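PDB 3JS4: superoxide dismutase from Anaplasma phagocytophilum, which probably removes toxic superoxide radicals, converting them to molecular oxygen and hydrogen peroxide by alternately reducing and oxidising a bound iron ion. Local coordinates for residues I98-F103 and W150-Y155; P181-D186 and D215-R220; L143-S148 and S166-D171. All coordinates share one frame; numbering follows the deposited sequence.

The three contacts share the antiparallel sheet of the C-terminal domain, ordered 161-168, 149-156, 179-186. Contact 1 sets helix 89-106 of the alpha-hairpin domain against the central strand, 149-156. Contact 2 packs helix 214-223 against the outer strand 179-186, and contact 3 joins the loop after helix 131-144 to the end of the other outer strand, 161-168. The centres of contacts 1 and 2 lie about 8 Å apart, those of 1 and 3 about 12 Å, and those of 2 and 3 about 18 Å. Along the chain contacts 1 and 3 interleave, and contact 2 follows both. Contacts 1 and 2 each supply an iron ligand, so the site is assembled from both domains.

Contact 1 of 3, residues I98-F103 and W150-Y155; sequences IWNHDF and WVWLVY. With FE (Fe (III) ion), chain E.
The iron site of this superoxide dismutase sits at the seam between its two domains, and here helix 89-106 of the alpha-hairpin domain lays Trp99, Asn100, His101 and Phe103 against Trp150 and Trp152 of the central strand. His101 binds the iron through NE2 at 2.2 Å. Its imidazole is met by the benzo edge of Trp150 in an edge-to-face pair: Trp150 CH2 stands 3.6 Å above the plane of the His101 imidazole, over its centre, and the two planes are turned 87° from each other. With CG anti to the carbonyl carbon (chi1 -76°), the ring leaves the helix toward the metal, and ND1 is hydrogen-bonded to Gln97 O one turn back. One bond to the metal and one to the helix therefore fix its rotation, while the tryptophan backs one face.

A face of that same indole carries Asn100. The CB of Asn100 lies 3.7 Å from the centroid of the six-membered ring of Trp150, only 20° off the normal, a clear CH-pi contact. Beyond it the amide turns between the two tryptophans. Asn100 OD1 reaches the edge of Trp152 at CH2, 3.5 Å away, and ND2 is bonded to Gln97 OE1 and to Ala170 O.

Farther along the strand, Trp152 presents its benzo corner to two aromatic rings of the helix. Trp152 CZ3 lies 3.9 Å from Trp99 CZ3, at the edge of the Trp99 ring, and 3.7 Å from Phe103 CD2. The Phe103 and Trp152 rings meet obliquely, and Trp152 NE1 is tied to Thr167 OG1. With His45, Asp186, His190 and a water completing the coordination, this aromatic-lined, five-ligand metal site is characteristic of the iron/manganese superoxide dismutase family.

Contact 2 of 3, residues P181-D186 and D215-R220; sequences PLATMD and DFVLGR. With FE (Fe (III) ion), chain E.
Arg220 reaches back from helix 214-223 to the start of strand 179-186 and takes hold of the carbonyl oxygen of Pro181. Arg220 CB begins beside the strand, 4.2 Å from Leu182 CD2. CG is followed by Arg220 CD, which lies over one face of the Phe216 ring on the same helix, offset toward the rim, and within 4.0 Å of Leu182 O. A bend there (chi3 59°) swings the guanidinium round so that its edge faces the strand. Arg220 NE and NH2 then grip Pro181 O side-on, each at 2.8 Å, with the oxygen close to the guanidinium plane. NH2 approaches within the carbonyl plane of Pro181, while NE is tilted somewhat from it. Both bonds are bent, with N-H...O angles of 141° and 143°, as expected when two nitrogens share one acceptor. NH2 also touches the Pro181 ring at CG.

Below this polar grip the contact is apolar. Val217 divides its methyls between neighbouring strand residues: CG1 meets Leu182 CD1 at 4.0 Å, and CG2 meets Ala183 CB at 3.9 Å. Leu182 and Ala183 both face Leu153 of the adjacent strand, a classic beta bulge. Phe216 brings CD2 to 3.3 Å from Leu182 O, an oxygen buried with no polar partner in the model; Phe216 also packs edge-to-face with Phe103.

The strand runs on to Asp186, whose OD2 binds the iron at 2.0 Å while its OD1 takes a weak bond from the iron-bound water. Thus the C-terminal helix is fastened to the far end of a metal-bearing strand. Two N-H donors on a single carbonyl limit rotation of the arginine tip, and would probably draw electron density toward Pro181 O, polarising the peptide that leads into the bulge.

Contact 3 of 3, residues L143-S148 and S166-D171; sequences LGQFGS and STANAD
Ser148 O receives the backbone N-H of Asn169 at 2.9 Å, an almost perfectly straight bond at 178°, although the donor comes from above the carbonyl plane. This bond joins the loop that follows helix 131-144 to the type II' beta turn running from Ala168 to Asp171, which follows on from the end of strand 161-168. The turn has its own backbone bond, from Asp171 N to Ala168 O, and Thr167 OG1 adds a short one to Asp171 O at 2.6 Å. Beside the main link, Asn169 OD1 stands 3.6 Å from Ser148 CB, so the asparagine end folds back toward residues 143-148 even though its CB points away from them.

Gln145 makes the second attachment, nearer the strand. Its CG is anti to the backbone N (chi1 -174°), and a bend at the next torsion lays the amide alongside the strand backbone. Gln145 CD comes within 3.5 Å of Thr167 O, while Gln145 NE2 passes Ala168 CB at 4.0 Å and gives only a weak bond to Phe146 O. At the other corner Gln145 OE1 accepts from a water at 2.8 Å. The same water reaches Ser166 O weakly, so it forms at most a loose bridge between the segments.

Both pieces are anchored further. Arg200 donates to Gln145 O and Gly147 O, and Trp188 NE1 to Asn169 O. This surface contact thus ties the loop entering the central strand to the edge strand's end. The nearest atom of the Ser148 side chain is about 9 Å from the bound iron (III) ion. Facing Gln145, the hydroxyl of Ser166 brings OG to 3.0 Å from Gln145 OE1.

Contact 1 of 3, residues I98-F103 and W150-Y155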
loop_
_atom_site.group_PDB
_atom_site.type_symbol
_atom_site.label_atom_id
_atom_site.label_comp_id
_atom_site.label_asym_id
_atom_site.label_seq_id
_atom_site.Cartn_x
_atom_site.Cartn_y
_atom_site.Cartn_z
ATOM N N ILE A 98 -2.625 -2.882 9.009
ATOM C CA ILE A 98 -3.521 -1.714 9.083
ATOM C C ILE A 98 -2.899 -0.539 8.322
ATOM O O ILE A 98 -3.557 0.115 7.492
ATOM C CB ILE A 98 -3.836 -1.256 10.527
ATOM C CG1 ILE A 98 -4.585 -2.334 11.324
ATOM C CG2 ILE A 98 -4.682 0.031 10.474
ATOM C CD1 ILE A 98 -4.558 -2.053 12.879
ATOM N N TRP A 99 -1.626 -0.280 8.618
ATOM C CA TRP A 99 -0.873 0.807 7.967
ATOM C C TRP A 99 -0.865 0.600 6.443
ATOM O O TRP A 99 -1.127 1.536 5.683
ATOM C CB TRP A 99 0.579 0.874 8.512
ATOM C CG TRP A 99 1.321 2.155 8.057
ATOM C CD1 TRP A 99 1.498 3.314 8.794
ATOM C CD2 TRP A 99 1.958 2.391 6.784
ATOM N NE1 TRP A 99 2.191 4.245 8.050
ATOM C CE2 TRP A 99 2.485 3.709 6.817
ATOM C CE3 TRP A 99 2.137 1.613 5.619
ATOM C CZ2 TRP A 99 3.180 4.274 5.726
ATOM C CZ3 TRP A 99 2.826 2.178 4.528
ATOM C CH2 TRP A 99 3.350 3.501 4.603
ATOM N N ASN A 100 -0.564 -0.619 5.993
ATOM C CA ASN A 100 -0.542 -0.918 4.556
ATOM C C ASN A 100 -1.888 -0.693 3.850
ATOM O O ASN A 100 -1.938 -0.177 2.734
ATOM C CB ASN A 100 -0.149 -2.374 4.313
ATOM C CG ASN A 100 1.270 -2.691 4.766
ATOM O OD1 ASN A 100 2.102 -1.803 4.901
ATOM N ND2 ASN A 100 1.547 -3.983 4.981
ATOM N N HIS A 101 -2.969 -1.153 4.461
ATOM C CA HIS A 101 -4.302 -0.944 3.876
ATOM C C HIS A 101 -4.681 0.545 3.847
ATOM O O HIS A 101 -5.245 1.015 2.857
ATOM C CB HIS A 101 -5.369 -1.786 4.602
ATOM C CG HIS A 101 -5.317 -3.238 4.234
ATOM N ND1 HIS A 101 -4.454 -4.127 4.849
ATOM C CD2 HIS A 101 -5.963 -3.942 3.270
ATOM C CE1 HIS A 101 -4.613 -5.328 4.312
ATOM N NE2 HIS A 101 -5.500 -5.240 3.333
ATOM N N ASP A 102 -4.352 1.289 4.905
ATOM C CA ASP A 102 -4.643 2.733 4.911
ATOM C C ASP A 102 -3.932 3.341 3.685
ATOM O O ASP A 102 -4.511 4.155 2.956
ATOM C CB ASP A 102 -4.139 3.453 6.189
ATOM C CG ASP A 102 -4.982 3.176 7.449
ATOM O OD1 ASP A 102 -6.117 2.655 7.389
ATOM O OD2 ASP A 102 -4.483 3.514 8.548
ATOM N N PHE A 103 -2.681 2.944 3.466
ATOM C CA PHE A 103 -1.867 3.481 2.369
ATOM C C PHE A 103 -2.462 3.075 1.020
ATOM O O PHE A 103 -2.482 3.869 0.061
ATOM C CB PHE A 103 -0.432 2.925 2.462
ATOM C CG PHE A 103 0.618 3.832 1.849
ATOM C CD1 PHE A 103 0.955 5.032 2.461
ATOM C CD2 PHE A 103 1.274 3.473 0.673
ATOM C CE1 PHE A 103 1.920 5.881 1.901
ATOM C CE2 PHE A 103 2.241 4.295 0.115
ATOM C CZ PHE A 103 2.579 5.504 0.740
ATOM N N TRP A 150 2.659 -7.105 -1.407
ATOM C CA TRP A 150 2.388 -5.726 -1.796
ATOM C C TRP A 150 3.401 -5.269 -2.862
ATOM O O TRP A 150 4.581 -5.639 -2.816
ATOM C CB TRP A 150 2.519 -4.789 -0.579
ATOM C CG TRP A 150 1.575 -5.131 0.525
ATOM C CD1 TRP A 150 1.764 -6.064 1.506
ATOM C CD2 TRP A 150 0.254 -4.577 0.742
ATOM N NE1 TRP A 150 0.654 -6.115 2.332
ATOM C CE2 TRP A 150 -0.286 -5.219 1.887
ATOM C CE3 TRP A 150 -0.500 -3.587 0.103
ATOM C CZ2 TRP A 150 -1.574 -4.912 2.401
ATOM C CZ3 TRP A 150 -1.774 -3.273 0.624
ATOM C CH2 TRP A 150 -2.297 -3.953 1.744
ATOM N N VAL A 151 2.942 -4.423 -3.780
ATOM C CA VAL A 151 3.824 -3.743 -4.732
ATOM C C VAL A 151 3.883 -2.252 -4.365
ATOM O O VAL A 151 2.848 -1.629 -4.089
ATOM C CB VAL A 151 3.313 -3.964 -6.159
ATOM C CG1 VAL A 151 4.141 -3.217 -7.206
ATOM C CG2 VAL A 151 3.292 -5.460 -6.445
ATOM N N TRP A 152 5.093 -1.707 -4.315
ATOM C CA TRP A 152 5.303 -0.304 -3.948
ATOM C C TRP A 152 5.993 0.500 -5.053
ATOM O O TRP A 152 7.007 0.055 -5.616
ATOM C CB TRP A 152 6.164 -0.202 -2.673
ATOM C CG TRP A 152 5.675 -1.082 -1.562
ATOM C CD1 TRP A 152 5.918 -2.412 -1.401
ATOM C CD2 TRP A 152 4.814 -0.697 -0.477
ATOM N NE1 TRP A 152 5.267 -2.883 -0.284
ATOM C CE2 TRP A 152 4.581 -1.855 0.301
ATOM C CE3 TRP A 152 4.222 0.513 -0.090
ATOM C CZ2 TRP A 152 3.798 -1.839 1.468
ATOM C CZ3 TRP A 152 3.416 0.523 1.081
ATOM C CH2 TRP A 152 3.222 -0.642 1.827
ATOM N N LEU A 153 5.476 1.700 -5.314
ATOM C CA LEU A 153 6.255 2.748 -5.968
ATOM C C LEU A 153 6.947 3.517 -4.846
ATOM O O LEU A 153 6.292 3.989 -3.906
ATOM C CB LEU A 153 5.373 3.694 -6.810
ATOM C CG LEU A 153 6.075 4.872 -7.502
ATOM C CD1 LEU A 153 7.210 4.361 -8.428
ATOM C CD2 LEU A 153 5.088 5.765 -8.294
ATOM N N VAL A 154 8.266 3.614 -4.916
ATOM C CA VAL A 154 9.016 4.299 -3.861
ATOM C C VAL A 154 9.981 5.297 -4.438
ATOM O O VAL A 154 10.343 5.196 -5.626
ATOM C CB VAL A 154 9.828 3.311 -2.959
ATOM C CG1 VAL A 154 8.894 2.289 -2.315
ATOM C CG2 VAL A 154 10.971 2.617 -3.761
ATOM N N TYR A 155 10.403 6.252 -3.600
ATOM C CA TYR A 155 11.565 7.068 -3.915
ATOM C C TYR A 155 12.782 6.564 -3.137
ATOM O O TYR A 155 12.786 6.559 -1.907
ATOM C CB TYR A 155 11.318 8.554 -3.640
ATOM C CG TYR A 155 12.533 9.405 -3.949
ATOM C CD1 TYR A 155 12.829 9.775 -5.252
ATOM C CD2 TYR A 155 13.407 9.804 -2.937
ATOM C CE1 TYR A 155 13.947 10.538 -5.544
ATOM C CE2 TYR A 155 14.543 10.566 -3.218
ATOM C CZ TYR A 155 14.797 10.926 -4.523
ATOM O OH TYR A 155 15.903 11.678 -4.827
HETATM FE FE FE E . -5.617 -6.703 1.687
HETATM O O HOH W 1 -3.646 -7.545 2.373
#

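Contact 2 of 3, residues P181-D186 and D215-R220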
loop_
_atom_site.group_PDB
_atom_site.type_symbol
_atom_site.label_atom_id
_atom_site.label_comp_id
_atom_site.label_asym_id
_atom_site.label_seq_id
_atom_site.Cartn_x
_atom_site.Cartn_y
_atom_site.Cartn_z
ATOM N N PRO A 181 7.957 5.361 0.764
ATOM C CA PRO A 181 6.822 4.809 -0.005
ATOM C C PRO A 181 5.941 5.921 -0.555
ATOM O O PRO A 181 5.711 6.923 0.135
ATOM C CB PRO A 181 6.045 3.976 1.031
ATOM C CG PRO A 181 6.433 4.538 2.372
ATOM C CD PRO A 181 7.827 5.127 2.220
ATOM N N LEU A 182 5.448 5.731 -1.778
ATOM C CA LEU A 182 4.609 6.716 -2.461
ATOM C C LEU A 182 3.215 6.210 -2.806
ATOM O O LEU A 182 2.251 6.983 -2.783
ATOM C CB LEU A 182 5.291 7.213 -3.742
ATOM C CG LEU A 182 6.724 7.758 -3.642
ATOM C CD1 LEU A 182 7.292 8.079 -5.042
ATOM C CD2 LEU A 182 6.807 8.996 -2.723
ATOM N N ALA A 183 3.129 4.927 -3.174
ATOM C CA ALA A 183 1.846 4.263 -3.471
ATOM C C ALA A 183 2.022 2.761 -3.363
ATOM O O ALA A 183 3.134 2.248 -3.549
ATOM C CB ALA A 183 1.345 4.635 -4.883
ATOM N N THR A 184 0.927 2.045 -3.076
ATOM C CA THR A 184 0.993 0.599 -3.016
ATOM C C THR A 184 -0.229 -0.028 -3.695
ATOM O O THR A 184 -1.301 0.574 -3.771
ATOM C CB THR A 184 1.152 0.052 -1.554
ATOM O OG1 THR A 184 1.479 -1.344 -1.572
ATOM C CG2 THR A 184 -0.127 0.232 -0.729
ATOM N N MET A 185 -0.022 -1.244 -4.171
ATOM C CA MET A 185 -1.049 -2.114 -4.704
ATOM C C MET A 185 -0.972 -3.450 -3.956
ATOM O O MET A 185 0.050 -4.160 -4.011
ATOM C CB MET A 185 -0.804 -2.341 -6.194
ATOM C CG MET A 185 -1.731 -3.396 -6.797
ATOM S SD MET A 185 -1.430 -3.701 -8.555
ATOM C CE MET A 185 0.197 -4.479 -8.537
ATOM N N ASP A 186 -2.035 -3.759 -3.227
ATOM C CA ASP A 186 -2.204 -5.030 -2.516
ATOM C C ASP A 186 -2.252 -6.173 -3.528
ATOM O O ASP A 186 -3.104 -6.168 -4.438
ATOM C CB ASP A 186 -3.554 -4.951 -1.768
ATOM C CG ASP A 186 -3.767 -6.067 -0.752
ATOM O OD1 ASP A 186 -2.968 -7.007 -0.665
ATOM O OD2 ASP A 186 -4.788 -6.008 -0.040
ATOM N N ASP A 215 -2.148 11.926 -7.755
ATOM C CA ASP A 215 -2.167 13.082 -6.836
ATOM C C ASP A 215 -1.534 12.694 -5.494
ATOM O O ASP A 215 -0.871 13.514 -4.846
ATOM C CB ASP A 215 -3.589 13.609 -6.568
ATOM C CG ASP A 215 -4.382 13.889 -7.851
ATOM O OD1 ASP A 215 -3.756 14.160 -8.905
ATOM O OD2 ASP A 215 -5.643 13.827 -7.797
ATOM N N PHE A 216 -1.765 11.452 -5.065
ATOM C CA PHE A 216 -1.180 10.977 -3.815
ATOM C C PHE A 216 0.354 10.902 -3.927
ATOM O O PHE A 216 1.075 11.482 -3.108
ATOM C CB PHE A 216 -1.806 9.642 -3.385
ATOM C CG PHE A 216 -1.397 9.182 -2.002
ATOM C CD1 PHE A 216 -1.724 9.939 -0.872
ATOM C CD2 PHE A 216 -0.702 7.987 -1.833
ATOM C CE1 PHE A 216 -1.357 9.506 0.411
ATOM C CE2 PHE A 216 -0.332 7.543 -0.573
ATOM C CZ PHE A 216 -0.655 8.291 0.553
ATOM N N VAL A 217 0.842 10.201 -4.947
ATOM C CA VAL A 217 2.266 10.097 -5.255
ATOM C C VAL A 217 2.970 11.457 -5.271
ATOM O O VAL A 217 3.962 11.663 -4.550
ATOM C CB VAL A 217 2.461 9.424 -6.627
ATOM C CG1 VAL A 217 3.942 9.279 -6.944
ATOM C CG2 VAL A 217 1.759 8.064 -6.656
ATOM N N LEU A 218 2.450 12.368 -6.099
ATOM C CA LEU A 218 2.990 13.721 -6.230
ATOM C C LEU A 218 3.003 14.458 -4.909
ATOM O O LEU A 218 4.039 15.012 -4.516
ATOM C CB LEU A 218 2.204 14.520 -7.283
ATOM C CG LEU A 218 2.629 15.962 -7.565
ATOM C CD1 LEU A 218 4.089 16.048 -8.038
ATOM C CD2 LEU A 218 1.675 16.628 -8.583
ATOM N N GLY A 219 1.863 14.431 -4.220
ATOM C CA GLY A 219 1.706 15.090 -2.933
ATOM C C GLY A 219 2.725 14.635 -1.905
ATOM O O GLY A 219 3.249 15.457 -1.148
ATOM N N ARG A 220 3.021 13.333 -1.882
ATOM C CA ARG A 220 4.022 12.799 -0.966
ATOM C C ARG A 220 5.464 13.180 -1.314
ATOM O O ARG A 220 6.262 13.423 -0.402
ATOM C CB ARG A 220 3.880 11.293 -0.808
ATOM C CG ARG A 220 2.729 10.929 0.118
ATOM C CD ARG A 220 2.627 9.442 0.319
ATOM N NE ARG A 220 3.835 8.827 0.889
ATOM C CZ ARG A 220 4.186 8.853 2.175
ATOM N NH1 ARG A 220 3.471 9.522 3.073
ATOM N NH2 ARG A 220 5.277 8.216 2.563
HETATM FE FE FE E . -5.617 -6.703 1.687
HETATM O O HOH W 1 -3.646 -7.545 2.373
#

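Contact 3 of 3, residues L143-S148 and S166-D171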
loop_
_atom_site.group_PDB
_atom_site.type_symbol
_atom_site.label_atom_id
_atom_site.label_comp_id
_atom_site.label_asym_id
_atom_site.label_seq_id
_atom_site.Cartn_x
_atom_site.Cartn_y
_atom_site.Cartn_z
ATOM N N LEU A 143 3.375 -9.521 -10.645
ATOM C CA LEU A 143 3.236 -10.929 -11.048
ATOM C C LEU A 143 4.395 -11.753 -10.466
ATOM O O LEU A 143 4.309 -12.989 -10.373
ATOM C CB LEU A 143 3.161 -11.055 -12.583
ATOM C CG LEU A 143 2.022 -10.305 -13.283
ATOM C CD1 LEU A 143 2.138 -10.299 -14.820
ATOM C CD2 LEU A 143 0.673 -10.877 -12.845
ATOM N N GLY A 144 5.455 -11.048 -10.065
ATOM C CA GLY A 144 6.667 -11.652 -9.530
ATOM C C GLY A 144 6.638 -11.942 -8.033
ATOM O O GLY A 144 7.441 -12.725 -7.551
ATOM N N GLN A 145 5.714 -11.308 -7.299
ATOM C CA GLN A 145 5.578 -11.544 -5.859
ATOM C C GLN A 145 4.758 -12.809 -5.593
ATOM O O GLN A 145 3.508 -12.805 -5.675
ATOM C CB GLN A 145 4.925 -10.340 -5.154
ATOM C CG GLN A 145 4.899 -10.480 -3.608
ATOM C CD GLN A 145 6.283 -10.793 -3.018
ATOM O OE1 GLN A 145 7.247 -10.040 -3.209
ATOM N NE2 GLN A 145 6.382 -11.903 -2.304
ATOM N N PHE A 146 5.455 -13.877 -5.238
ATOM C CA PHE A 146 4.826 -15.182 -5.101
ATOM C C PHE A 146 4.140 -15.265 -3.734
ATOM O O PHE A 146 4.727 -14.880 -2.710
ATOM C CB PHE A 146 5.906 -16.253 -5.307
ATOM C CG PHE A 146 5.426 -17.685 -5.167
ATOM C CD1 PHE A 146 4.501 -18.229 -6.061
ATOM C CD2 PHE A 146 5.962 -18.510 -4.172
ATOM C CE1 PHE A 146 4.083 -19.568 -5.942
ATOM C CE2 PHE A 146 5.553 -19.849 -4.046
ATOM C CZ PHE A 146 4.607 -20.377 -4.932
ATOM N N GLY A 147 2.904 -15.756 -3.711
ATOM C CA GLY A 147 2.123 -15.737 -2.466
ATOM C C GLY A 147 1.544 -14.357 -2.189
ATOM O O GLY A 147 1.260 -13.591 -3.123
ATOM N N SER A 148 1.364 -14.051 -0.908
ATOM C CA SER A 148 0.716 -12.806 -0.477
ATOM C C SER A 148 1.735 -11.674 -0.384
ATOM O O SER A 148 2.891 -11.917 -0.034
ATOM C CB SER A 148 0.082 -13.008 0.918
ATOM O OG SER A 148 -0.761 -14.162 0.962
ATOM N N SER A 166 8.674 -5.058 -4.441
ATOM C CA SER A 166 7.584 -5.771 -3.791
ATOM C C SER A 166 7.998 -6.307 -2.415
ATOM O O SER A 166 9.201 -6.470 -2.107
ATOM C CB SER A 166 7.023 -6.880 -4.681
ATOM O OG SER A 166 8.036 -7.798 -5.066
ATOM N N THR A 167 6.996 -6.523 -1.572
ATOM C CA THR A 167 7.232 -7.136 -0.278
ATOM C C THR A 167 6.307 -8.339 -0.053
ATOM O O THR A 167 5.228 -8.445 -0.658
ATOM C CB THR A 167 7.032 -6.127 0.849
ATOM O OG1 THR A 167 5.694 -5.599 0.783
ATOM C CG2 THR A 167 8.069 -4.980 0.736
ATOM N N ALA A 168 6.760 -9.232 0.821
ATOM C CA ALA A 168 5.973 -10.395 1.242
ATOM C C ALA A 168 5.059 -10.053 2.423
ATOM O O ALA A 168 5.438 -9.301 3.313
ATOM C CB ALA A 168 6.921 -11.571 1.622
ATOM N N ASN A 169 3.860 -10.642 2.415
ATOM C CA ASN A 169 2.971 -10.677 3.574
ATOM C C ASN A 169 2.676 -9.274 4.098
ATOM O O ASN A 169 1.999 -8.519 3.397
ATOM C CB ASN A 169 3.514 -11.647 4.624
ATOM C CG ASN A 169 3.626 -13.068 4.083
ATOM O OD1 ASN A 169 2.860 -13.477 3.193
ATOM N ND2 ASN A 169 4.564 -13.824 4.615
ATOM N N ALA A 170 3.226 -8.898 5.259
ATOM C CA ALA A 170 2.988 -7.551 5.801
ATOM C C ALA A 170 4.177 -6.570 5.720
ATOM O O ALA A 170 4.058 -5.422 6.179
ATOM C CB ALA A 170 2.470 -7.623 7.266
ATOM N N ASP A 171 5.294 -7.013 5.144
ATOM C CA ASP A 171 6.495 -6.189 5.000
ATOM C C ASP A 171 6.195 -4.956 4.134
ATOM O O ASP A 171 5.348 -5.002 3.245
ATOM C CB ASP A 171 7.637 -7.011 4.374
ATOM C CG ASP A 171 8.156 -8.109 5.302
ATOM O OD1 ASP A 171 7.689 -8.236 6.454
ATOM O OD2 ASP A 171 9.039 -8.866 4.870
HETATM O O HOH W 2 9.734 -9.888 -1.868
#